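Local coordinates for protein monovalent Na+/H+ antiporter subunit A (Dietzia sp. DQ12-45-1b, PDB 7D3U) that probably exchanges monovalent cations such as sodium for protons across the cell membrane, as the large subunit A of the multi-subunit Mrp antiporter complex, at residues 604-609 with 635-639. Residues are numbered along the deposited sequence; the frame is centred on the assembly and turned at random.
Sequences IVVVLL and AMALW
Val605 and Trp639 meet at about a right angle, a worked example of how an indole and branched aliphatic side chains can join two helices: between 604-609 and 635-639 the contact is wholly one of packing, with no hydrogen bond across it. Methyl CG2 of Val605 lies over one face of the indole, 4.0 Å from the centroid of the five-membered ring of Trp639, in a CH-pi contact. CG1 of the same valine lies 4.2 Å above the ring plane, so both methyls lie against the indole. Its chi1 of 52° swings CG1 between the backbone N and the carbonyl carbon and CG2 to the far side from that N, and CG2 also comes 3.6 Å from Ala635 O, an oxygen already bonded to Trp639 N within its helix.

Leu609 comes to the ring differently: its CD2 sits at the edge, 3.8 Å from Trp639 CD1, while its other branch, CD1, rests 3.8 Å from Ala635 CB. Val606, running alongside the indole, brings CG2 3.7 Å from Trp639 CZ2 at a slant. Away from the indole, Leu638 places CD2 4.0 Å from Val605 CB. A leucine in place of Trp639 would probably lose the flat surface on which Val605 rests and leave Val606 without its partner at the benzo end.

Outside this shell, Ser6 of the neighbouring subunit C packs on both Leu609 and Trp639, and Phe42 and Leu46 of subunit F, another chain, on Ala635 and Leu638. The small Ala635 faces Leu609 at the nearest backbone approach, 5.7 Å between their CA atoms, and the short helical segments run nearly antiparallel, at 158°. The arrangement is that of a buried, apolar antiparallel helix pair in the MbhD-like region of subunit A, joining helices 603-617 and 622-642, consecutive in the chain, where subunits C and F pack against them.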
loop_
_atom_site.group_PDB
_atom_site.type_symbol
_atom_site.label_atom_id
_atom_site.label_comp_id
_atom_site.label_asym_id
_atom_site.label_seq_id
_atom_site.Cartn_x
_atom_site.Cartn_y
_atom_site.Cartn_z
ATOM N N ILE B 604 -17.402 18.965 33.835
ATOM C CA ILE B 604 -18.617 19.345 33.122
ATOM C C ILE B 604 -18.448 19.135 31.621
ATOM O O ILE B 604 -19.335 18.587 30.954
ATOM C CB ILE B 604 -19.018 20.790 33.477
ATOM C CG1 ILE B 604 -17.932 21.798 33.087
ATOM C CG2 ILE B 604 -19.313 20.905 34.958
ATOM C CD1 ILE B 604 -18.184 22.515 31.777
ATOM N N VAL B 605 -17.295 19.518 31.068
ATOM C CA VAL B 605 -17.084 19.299 29.642
ATOM C C VAL B 605 -16.818 17.827 29.370
ATOM O O VAL B 605 -17.193 17.310 28.313
ATOM C CB VAL B 605 -15.955 20.203 29.108
ATOM C CG1 VAL B 605 -14.708 20.068 29.948
ATOM C CG2 VAL B 605 -15.657 19.886 27.654
ATOM N N VAL B 606 -16.213 17.111 30.322
ATOM C CA VAL B 606 -16.071 15.666 30.162
ATOM C C VAL B 606 -17.439 14.998 30.095
ATOM O O VAL B 606 -17.675 14.113 29.264
ATOM C CB VAL B 606 -15.208 15.083 31.296
ATOM C CG1 VAL B 606 -15.518 13.612 31.499
ATOM C CG2 VAL B 606 -13.742 15.272 30.978
ATOM N N VAL B 607 -18.369 15.423 30.954
ATOM C CA VAL B 607 -19.708 14.844 30.957
ATOM C C VAL B 607 -20.441 15.187 29.670
ATOM O O VAL B 607 -21.117 14.335 29.082
ATOM C CB VAL B 607 -20.487 15.317 32.199
ATOM C CG1 VAL B 607 -21.984 15.261 31.946
ATOM C CG2 VAL B 607 -20.120 14.471 33.403
ATOM N N LEU B 608 -20.320 16.432 29.208
ATOM C CA LEU B 608 -20.973 16.807 27.958
ATOM C C LEU B 608 -20.410 16.024 26.779
ATOM O O LEU B 608 -21.159 15.601 25.892
ATOM C CB LEU B 608 -20.838 18.309 27.724
ATOM C CG LEU B 608 -21.797 19.141 28.570
ATOM C CD1 LEU B 608 -21.567 20.613 28.333
ATOM C CD2 LEU B 608 -23.231 18.765 28.254
ATOM N N LEU B 609 -19.096 15.789 26.767
ATOM C CA LEU B 609 -18.497 15.023 25.679
ATOM C C LEU B 609 -18.925 13.564 25.731
ATOM O O LEU B 609 -19.208 12.959 24.692
ATOM C CB LEU B 609 -16.976 15.137 25.735
ATOM C CG LEU B 609 -16.231 14.598 24.517
ATOM C CD1 LEU B 609 -16.689 15.312 23.264
ATOM C CD2 LEU B 609 -14.737 14.754 24.707
ATOM N N ALA B 635 -18.305 20.548 22.053
ATOM C CA ALA B 635 -17.687 20.122 23.301
ATOM C C ALA B 635 -16.174 20.040 23.174
ATOM O O ALA B 635 -15.456 20.357 24.124
ATOM C CB ALA B 635 -18.256 18.776 23.742
ATOM N N MET B 636 -15.668 19.649 22.004
ATOM C CA MET B 636 -14.226 19.628 21.799
ATOM C C MET B 636 -13.661 21.036 21.686
ATOM O O MET B 636 -12.526 21.282 22.103
ATOM C CB MET B 636 -13.885 18.817 20.553
ATOM C CG MET B 636 -14.056 17.326 20.735
ATOM S SD MET B 636 -12.644 16.600 21.572
ATOM C CE MET B 636 -11.339 17.071 20.447
ATOM N N ALA B 637 -14.431 21.972 21.130
ATOM C CA ALA B 637 -13.996 23.364 21.136
ATOM C C ALA B 637 -13.935 23.911 22.555
ATOM O O ALA B 637 -12.979 24.605 22.922
ATOM C CB ALA B 637 -14.930 24.208 20.276
ATOM N N LEU B 638 -14.949 23.609 23.369
ATOM C CA LEU B 638 -14.909 23.985 24.778
ATOM C C LEU B 638 -13.741 23.321 25.495
ATOM O O LEU B 638 -13.136 23.923 26.388
ATOM C CB LEU B 638 -16.231 23.616 25.450
ATOM C CG LEU B 638 -16.346 23.817 26.959
ATOM C CD1 LEU B 638 -16.062 25.257 27.327
ATOM C CD2 LEU B 638 -17.724 23.405 27.438
ATOM N N TRP B 639 -13.409 22.089 25.112
ATOM C CA TRP B 639 -12.248 21.407 25.669
ATOM C C TRP B 639 -10.965 22.154 25.337
ATOM O O TRP B 639 -10.158 22.456 26.224
ATOM C CB TRP B 639 -12.186 19.978 25.129
ATOM C CG TRP B 639 -12.201 18.901 26.163
ATOM C CD1 TRP B 639 -12.931 17.752 26.127
ATOM C CD2 TRP B 639 -11.430 18.846 27.369
ATOM N NE1 TRP B 639 -12.680 16.993 27.239
ATOM C CE2 TRP B 639 -11.760 17.642 28.018
ATOM C CE3 TRP B 639 -10.501 19.700 27.967
ATOM C CZ2 TRP B 639 -11.196 17.273 29.231
ATOM C CZ3 TRP B 639 -9.943 19.331 29.168
ATOM C CH2 TRP B 639 -10.290 18.127 29.787
#